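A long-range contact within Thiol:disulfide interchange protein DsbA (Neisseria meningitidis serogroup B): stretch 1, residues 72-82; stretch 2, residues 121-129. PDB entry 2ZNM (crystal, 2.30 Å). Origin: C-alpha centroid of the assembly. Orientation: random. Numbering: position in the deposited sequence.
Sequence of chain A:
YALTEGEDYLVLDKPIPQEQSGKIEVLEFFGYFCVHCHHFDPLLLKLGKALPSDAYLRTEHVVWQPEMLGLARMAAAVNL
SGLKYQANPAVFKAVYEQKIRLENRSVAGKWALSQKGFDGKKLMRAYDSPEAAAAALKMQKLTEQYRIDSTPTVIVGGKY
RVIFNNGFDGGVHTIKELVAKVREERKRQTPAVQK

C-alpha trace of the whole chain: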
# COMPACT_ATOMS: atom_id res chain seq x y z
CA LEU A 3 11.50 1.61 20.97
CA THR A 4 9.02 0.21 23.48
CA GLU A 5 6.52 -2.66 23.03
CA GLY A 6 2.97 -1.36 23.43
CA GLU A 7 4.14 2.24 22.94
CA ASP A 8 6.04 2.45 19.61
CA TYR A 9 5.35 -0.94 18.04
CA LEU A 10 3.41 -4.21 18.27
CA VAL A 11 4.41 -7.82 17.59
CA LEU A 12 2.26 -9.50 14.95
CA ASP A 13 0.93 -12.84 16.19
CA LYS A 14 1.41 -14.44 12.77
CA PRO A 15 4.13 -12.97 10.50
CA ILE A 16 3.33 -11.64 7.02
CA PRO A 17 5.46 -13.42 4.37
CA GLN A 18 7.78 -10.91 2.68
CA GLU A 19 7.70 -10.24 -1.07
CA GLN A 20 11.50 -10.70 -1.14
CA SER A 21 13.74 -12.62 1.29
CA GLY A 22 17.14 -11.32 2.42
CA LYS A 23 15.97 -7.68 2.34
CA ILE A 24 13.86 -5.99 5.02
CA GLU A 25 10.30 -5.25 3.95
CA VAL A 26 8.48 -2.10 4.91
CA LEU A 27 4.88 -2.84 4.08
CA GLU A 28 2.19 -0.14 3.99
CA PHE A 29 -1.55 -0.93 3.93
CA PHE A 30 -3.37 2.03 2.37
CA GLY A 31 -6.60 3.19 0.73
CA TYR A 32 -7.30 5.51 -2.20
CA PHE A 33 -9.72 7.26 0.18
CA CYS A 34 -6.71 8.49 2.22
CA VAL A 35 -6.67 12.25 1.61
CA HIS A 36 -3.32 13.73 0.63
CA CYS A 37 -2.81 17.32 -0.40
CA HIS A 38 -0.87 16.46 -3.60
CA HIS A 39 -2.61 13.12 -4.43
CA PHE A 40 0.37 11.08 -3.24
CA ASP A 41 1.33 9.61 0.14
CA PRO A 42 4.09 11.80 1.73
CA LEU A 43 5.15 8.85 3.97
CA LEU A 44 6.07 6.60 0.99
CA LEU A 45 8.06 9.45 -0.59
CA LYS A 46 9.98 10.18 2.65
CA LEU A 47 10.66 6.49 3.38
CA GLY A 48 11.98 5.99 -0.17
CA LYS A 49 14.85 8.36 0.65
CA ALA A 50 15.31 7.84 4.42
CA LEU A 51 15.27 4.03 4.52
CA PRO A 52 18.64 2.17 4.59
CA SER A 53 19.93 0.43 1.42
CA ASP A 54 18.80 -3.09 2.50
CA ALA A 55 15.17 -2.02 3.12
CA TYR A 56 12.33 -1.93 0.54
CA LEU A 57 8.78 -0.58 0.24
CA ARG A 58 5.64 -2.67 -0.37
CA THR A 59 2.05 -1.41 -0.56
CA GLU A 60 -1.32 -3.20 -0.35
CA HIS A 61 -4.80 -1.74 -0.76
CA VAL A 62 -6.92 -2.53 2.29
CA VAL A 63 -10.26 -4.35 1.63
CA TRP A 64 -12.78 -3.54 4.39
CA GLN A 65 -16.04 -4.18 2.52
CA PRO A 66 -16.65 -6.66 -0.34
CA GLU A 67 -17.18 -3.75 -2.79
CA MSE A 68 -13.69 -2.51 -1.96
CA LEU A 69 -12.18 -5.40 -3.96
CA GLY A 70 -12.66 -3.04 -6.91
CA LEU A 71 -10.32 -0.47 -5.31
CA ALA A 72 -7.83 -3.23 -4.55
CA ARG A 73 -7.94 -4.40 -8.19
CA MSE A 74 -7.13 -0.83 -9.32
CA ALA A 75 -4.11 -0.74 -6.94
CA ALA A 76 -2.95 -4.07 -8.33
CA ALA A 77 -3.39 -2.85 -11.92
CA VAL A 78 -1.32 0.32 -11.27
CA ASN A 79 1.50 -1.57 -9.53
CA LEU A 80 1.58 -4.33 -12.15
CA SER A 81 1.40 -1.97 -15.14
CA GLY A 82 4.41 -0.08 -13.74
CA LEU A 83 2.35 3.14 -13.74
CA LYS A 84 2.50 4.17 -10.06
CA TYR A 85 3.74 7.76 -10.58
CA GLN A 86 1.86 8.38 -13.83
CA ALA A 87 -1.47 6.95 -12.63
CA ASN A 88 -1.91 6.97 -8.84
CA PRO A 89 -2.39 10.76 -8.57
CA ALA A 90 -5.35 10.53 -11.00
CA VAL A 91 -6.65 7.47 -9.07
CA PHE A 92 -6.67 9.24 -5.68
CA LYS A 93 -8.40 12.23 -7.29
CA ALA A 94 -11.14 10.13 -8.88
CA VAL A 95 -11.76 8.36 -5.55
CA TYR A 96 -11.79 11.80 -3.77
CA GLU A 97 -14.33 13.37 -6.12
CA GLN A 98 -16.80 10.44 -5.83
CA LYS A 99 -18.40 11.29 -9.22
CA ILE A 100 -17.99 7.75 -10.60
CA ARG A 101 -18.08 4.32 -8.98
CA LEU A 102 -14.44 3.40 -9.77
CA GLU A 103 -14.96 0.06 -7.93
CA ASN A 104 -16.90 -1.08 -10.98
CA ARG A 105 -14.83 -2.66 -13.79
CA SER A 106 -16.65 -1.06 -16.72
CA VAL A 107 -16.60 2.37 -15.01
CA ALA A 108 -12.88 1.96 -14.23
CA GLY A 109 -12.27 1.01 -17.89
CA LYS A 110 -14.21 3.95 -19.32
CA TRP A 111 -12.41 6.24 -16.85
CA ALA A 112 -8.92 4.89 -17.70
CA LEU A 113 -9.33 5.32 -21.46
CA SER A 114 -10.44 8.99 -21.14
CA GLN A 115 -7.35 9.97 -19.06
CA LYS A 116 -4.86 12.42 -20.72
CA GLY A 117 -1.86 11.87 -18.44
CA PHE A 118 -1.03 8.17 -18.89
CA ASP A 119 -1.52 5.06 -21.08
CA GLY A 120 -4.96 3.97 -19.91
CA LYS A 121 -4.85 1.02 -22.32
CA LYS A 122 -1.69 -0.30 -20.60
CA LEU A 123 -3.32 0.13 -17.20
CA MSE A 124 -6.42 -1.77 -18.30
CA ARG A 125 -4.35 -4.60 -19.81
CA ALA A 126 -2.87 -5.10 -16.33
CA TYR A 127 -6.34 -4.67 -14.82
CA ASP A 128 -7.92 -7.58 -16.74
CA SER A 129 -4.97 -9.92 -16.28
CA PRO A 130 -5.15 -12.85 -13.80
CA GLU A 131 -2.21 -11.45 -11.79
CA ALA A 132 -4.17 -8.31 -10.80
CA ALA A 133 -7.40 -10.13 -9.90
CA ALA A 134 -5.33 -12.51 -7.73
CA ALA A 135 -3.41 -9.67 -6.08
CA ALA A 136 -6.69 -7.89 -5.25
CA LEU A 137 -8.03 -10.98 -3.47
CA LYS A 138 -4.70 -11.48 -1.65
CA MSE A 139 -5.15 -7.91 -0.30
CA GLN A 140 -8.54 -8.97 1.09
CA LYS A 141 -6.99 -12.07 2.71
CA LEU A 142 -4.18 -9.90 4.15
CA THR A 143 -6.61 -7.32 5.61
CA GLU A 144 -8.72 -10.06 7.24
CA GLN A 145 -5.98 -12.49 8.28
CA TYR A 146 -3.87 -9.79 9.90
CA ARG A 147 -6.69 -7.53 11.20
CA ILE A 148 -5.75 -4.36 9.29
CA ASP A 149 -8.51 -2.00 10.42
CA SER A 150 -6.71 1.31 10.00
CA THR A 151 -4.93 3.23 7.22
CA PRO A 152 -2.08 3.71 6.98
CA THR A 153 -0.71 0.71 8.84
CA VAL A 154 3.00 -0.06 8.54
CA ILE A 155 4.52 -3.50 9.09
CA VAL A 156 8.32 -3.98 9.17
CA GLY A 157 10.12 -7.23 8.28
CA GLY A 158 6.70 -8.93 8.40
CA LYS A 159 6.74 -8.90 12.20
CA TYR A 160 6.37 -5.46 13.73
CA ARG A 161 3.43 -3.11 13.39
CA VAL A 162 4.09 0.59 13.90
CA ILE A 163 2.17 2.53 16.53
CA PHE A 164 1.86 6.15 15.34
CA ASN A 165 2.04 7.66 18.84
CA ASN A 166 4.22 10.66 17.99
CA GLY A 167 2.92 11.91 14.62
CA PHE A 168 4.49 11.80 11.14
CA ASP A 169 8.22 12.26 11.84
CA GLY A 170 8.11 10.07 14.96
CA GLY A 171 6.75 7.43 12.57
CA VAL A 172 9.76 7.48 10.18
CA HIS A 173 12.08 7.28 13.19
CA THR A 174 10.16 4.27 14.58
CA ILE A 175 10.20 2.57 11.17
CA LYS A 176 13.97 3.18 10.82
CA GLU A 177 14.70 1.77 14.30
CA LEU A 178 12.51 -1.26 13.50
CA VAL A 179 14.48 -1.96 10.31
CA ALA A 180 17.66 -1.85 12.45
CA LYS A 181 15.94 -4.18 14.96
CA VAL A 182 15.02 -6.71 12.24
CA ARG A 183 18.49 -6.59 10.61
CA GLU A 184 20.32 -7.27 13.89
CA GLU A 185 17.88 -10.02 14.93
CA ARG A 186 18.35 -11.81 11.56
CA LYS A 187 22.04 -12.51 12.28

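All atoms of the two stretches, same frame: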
# COMPACT_ATOMS: atom_id res chain seq x y z
N ALA A 72 -9.01 -2.38 -4.63
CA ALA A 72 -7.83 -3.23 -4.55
C ALA A 72 -7.33 -3.70 -5.92
O ALA A 72 -6.12 -3.79 -6.14
CB ALA A 72 -8.09 -4.42 -3.62
N ARG A 73 -8.26 -4.02 -6.81
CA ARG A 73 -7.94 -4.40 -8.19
C ARG A 73 -7.30 -3.25 -8.99
O ARG A 73 -6.41 -3.49 -9.81
CB ARG A 73 -9.19 -4.89 -8.91
CG ARG A 73 -8.92 -5.53 -10.25
CD ARG A 73 -10.17 -6.09 -10.85
NE ARG A 73 -9.87 -6.78 -12.09
CZ ARG A 73 -10.75 -7.46 -12.81
NH1 ARG A 73 -12.02 -7.55 -12.43
NH2 ARG A 73 -10.36 -8.05 -13.93
N MSE A 74 -7.77 -2.02 -8.76
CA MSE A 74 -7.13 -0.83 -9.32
C MSE A 74 -5.67 -0.69 -8.83
O MSE A 74 -4.75 -0.50 -9.64
CB MSE A 74 -7.93 0.43 -9.00
CG MSE A 74 -7.38 1.71 -9.65
SE MSE A 74 -7.16 1.58 -11.61
CE MSE A 74 -8.99 2.02 -12.19
N ALA A 75 -5.46 -0.81 -7.52
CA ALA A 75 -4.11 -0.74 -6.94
C ALA A 75 -3.22 -1.80 -7.54
O ALA A 75 -2.06 -1.54 -7.82
CB ALA A 75 -4.16 -0.89 -5.42
N ALA A 76 -3.75 -3.01 -7.74
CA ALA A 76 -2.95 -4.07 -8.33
C ALA A 76 -2.63 -3.75 -9.78
O ALA A 76 -1.51 -3.96 -10.21
CB ALA A 76 -3.66 -5.42 -8.22
N ALA A 77 -3.60 -3.23 -10.52
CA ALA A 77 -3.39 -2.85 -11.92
C ALA A 77 -2.26 -1.82 -12.08
O ALA A 77 -1.37 -2.01 -12.91
CB ALA A 77 -4.68 -2.33 -12.53
N VAL A 78 -2.32 -0.76 -11.28
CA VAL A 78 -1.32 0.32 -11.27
C VAL A 78 0.09 -0.21 -10.99
O VAL A 78 1.03 0.05 -11.76
CB VAL A 78 -1.70 1.40 -10.24
CG1 VAL A 78 -0.61 2.43 -10.11
CG2 VAL A 78 -3.04 2.09 -10.62
N ASN A 79 0.23 -0.95 -9.89
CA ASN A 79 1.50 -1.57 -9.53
C ASN A 79 2.02 -2.47 -10.65
O ASN A 79 3.18 -2.35 -11.04
CB ASN A 79 1.38 -2.37 -8.22
CG ASN A 79 2.70 -3.00 -7.79
OD1 ASN A 79 3.77 -2.48 -8.08
ND2 ASN A 79 2.63 -4.15 -7.11
N LEU A 80 1.15 -3.35 -11.16
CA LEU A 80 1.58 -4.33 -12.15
C LEU A 80 1.84 -3.75 -13.54
O LEU A 80 2.64 -4.29 -14.30
CB LEU A 80 0.60 -5.50 -12.24
CG LEU A 80 0.48 -6.38 -11.00
CD1 LEU A 80 -0.51 -7.48 -11.28
CD2 LEU A 80 1.83 -6.97 -10.54
N SER A 81 1.17 -2.65 -13.87
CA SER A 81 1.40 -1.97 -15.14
C SER A 81 2.70 -1.15 -15.13
O SER A 81 3.20 -0.74 -16.17
CB SER A 81 0.20 -1.09 -15.51
OG SER A 81 -0.08 -0.15 -14.48
N GLY A 82 3.26 -0.95 -13.94
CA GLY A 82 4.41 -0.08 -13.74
C GLY A 82 4.06 1.40 -13.88
O GLY A 82 4.89 2.20 -14.27
N LYS A 121 -4.81 2.34 -21.68
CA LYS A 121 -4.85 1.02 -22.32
C LYS A 121 -3.89 0.05 -21.64
O LYS A 121 -4.25 -1.11 -21.41
CB LYS A 121 -4.53 1.14 -23.81
CG LYS A 121 -5.73 1.52 -24.67
CD LYS A 121 -5.35 1.88 -26.10
CE LYS A 121 -6.56 2.41 -26.86
NZ LYS A 121 -6.22 3.14 -28.11
N LYS A 122 -2.68 0.52 -21.32
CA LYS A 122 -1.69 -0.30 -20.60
C LYS A 122 -2.15 -0.65 -19.19
O LYS A 122 -1.97 -1.77 -18.72
CB LYS A 122 -0.32 0.39 -20.56
CG LYS A 122 0.72 -0.39 -19.77
CD LYS A 122 2.11 0.20 -19.90
CE LYS A 122 3.16 -0.88 -19.65
NZ LYS A 122 3.11 -1.99 -20.67
N LEU A 123 -2.76 0.33 -18.52
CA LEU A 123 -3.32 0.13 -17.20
C LEU A 123 -4.44 -0.91 -17.19
O LEU A 123 -4.55 -1.70 -16.25
CB LEU A 123 -3.86 1.46 -16.67
CG LEU A 123 -4.37 1.46 -15.22
CD1 LEU A 123 -3.30 0.91 -14.29
CD2 LEU A 123 -4.80 2.85 -14.80
N MSE A 124 -5.28 -0.88 -18.22
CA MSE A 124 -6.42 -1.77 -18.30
C MSE A 124 -6.04 -3.20 -18.71
O MSE A 124 -6.70 -4.15 -18.32
CB MSE A 124 -7.50 -1.19 -19.21
CG MSE A 124 -8.30 -0.07 -18.56
SE MSE A 124 -8.99 -0.54 -16.76
CE MSE A 124 -7.76 0.44 -15.62
N ARG A 125 -4.96 -3.32 -19.47
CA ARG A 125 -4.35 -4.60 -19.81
C ARG A 125 -3.89 -5.31 -18.54
O ARG A 125 -4.10 -6.50 -18.38
CB ARG A 125 -3.15 -4.36 -20.74
CG ARG A 125 -3.18 -5.16 -22.02
CD ARG A 125 -2.73 -4.31 -23.22
NE ARG A 125 -1.43 -3.66 -23.00
CZ ARG A 125 -1.05 -2.51 -23.55
NH1 ARG A 125 -1.87 -1.83 -24.36
NH2 ARG A 125 0.15 -2.01 -23.27
N ALA A 126 -3.27 -4.56 -17.62
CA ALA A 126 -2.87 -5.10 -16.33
C ALA A 126 -4.08 -5.40 -15.44
O ALA A 126 -4.06 -6.32 -14.62
CB ALA A 126 -1.92 -4.14 -15.61
N TYR A 127 -5.13 -4.60 -15.62
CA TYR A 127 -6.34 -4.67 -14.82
C TYR A 127 -7.14 -5.96 -15.07
O TYR A 127 -7.73 -6.52 -14.14
CB TYR A 127 -7.20 -3.45 -15.15
CG TYR A 127 -8.37 -3.19 -14.25
CD1 TYR A 127 -8.30 -2.23 -13.24
CD2 TYR A 127 -9.57 -3.87 -14.44
CE1 TYR A 127 -9.38 -1.97 -12.42
CE2 TYR A 127 -10.66 -3.63 -13.62
CZ TYR A 127 -10.57 -2.67 -12.62
OH TYR A 127 -11.66 -2.42 -11.82
N ASP A 128 -7.13 -6.43 -16.32
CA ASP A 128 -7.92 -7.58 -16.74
C ASP A 128 -7.06 -8.83 -16.85
O ASP A 128 -7.46 -9.84 -17.44
CB ASP A 128 -8.59 -7.31 -18.08
CG ASP A 128 -9.70 -6.27 -17.99
OD1 ASP A 128 -10.23 -6.02 -16.89
OD2 ASP A 128 -10.06 -5.70 -19.05
N SER A 129 -5.86 -8.77 -16.29
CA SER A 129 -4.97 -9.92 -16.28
C SER A 129 -5.17 -10.69 -14.97
O SER A 129 -5.55 -10.09 -13.95
CB SER A 129 -3.51 -9.50 -16.47
OG SER A 129 -2.92 -9.23 -15.22

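How do the two helices meet? Residues 72-81 and 121-127 are both helical, and their axes approach to 8.0 Å with an angle of 116° between their N-to-C directions, so they cross steeply. The backbones come close where the side chain is small: CA of Ala77 lies 4.5 Å from CA of Tyr127. Together the stretches bury 565 Å², counting both sides.

What does Arg73 do at the start of the contact? Its side chain, extended with chi1 to chi3 all t, reaches the end of the second helix. There the carbonyl of Tyr127 accepts two hydrogen bonds, one from Arg73 NE to Tyr127 O at 3.0 Å and one from Arg73 NH2 to the same Tyr127 O, also at 3.0 Å. Asp128 adds a salt bridge, with Arg73 NH2 3.6 Å from Asp128 OD1; because this oxygen lies well out of the guanidinium plane, the attraction is between charges and no N-H points at it. On its way the arginine crosses the tyrosine ring, placing CD of Arg73 over one face, 4.1 Å from the centroid of the Tyr127 ring, in a CH-pi contact.

How does selenomethionine Met74 take part, when its CA-to-CB bond points sideways? The end of its side chain comes nearer to the second helix than its start. Its selenium sits at the edge of the Tyr127 ring, and Met74 SE also packs 4.2 Å from Leu123 CD2. The terminal methyl, Met74 CE, lies 4.0 Å from Tyr127 CE1 and 4.0 Å from CE of selenomethionine Met124, making this an apolar cluster.

Why do Ala77 and Val78 matter at the centre? Ala77 points toward the other helix, and its short side chain lets the backbones approach: Ala77 CB is 3.7 Å from Tyr127 CA and equally 3.7 Å from Tyr127 CD1. Leu123 is the knob here, its side chain set into a hole formed by Met74, Ala77, Val78 and Ser81. Although Val78 points away, Val78 CG2 still lies 3.9 Å from Leu123 CD1.

How does the contact finish? Leu80 contributes modestly, its CB 4.4 Å from Ala126 CB, while Ser81 fits more closely, with Ser81 CB 3.7 Å from Ala126 CB and Ser81 OG 3.4 Å from Leu123 CD1. The aliphatic part of Lys122 lies alongside, Lys122 CE being 3.5 Å from Ser81 O. Gly82 then leaves the helix in a Schellman motif with positive phi, a conformation that favours glycine.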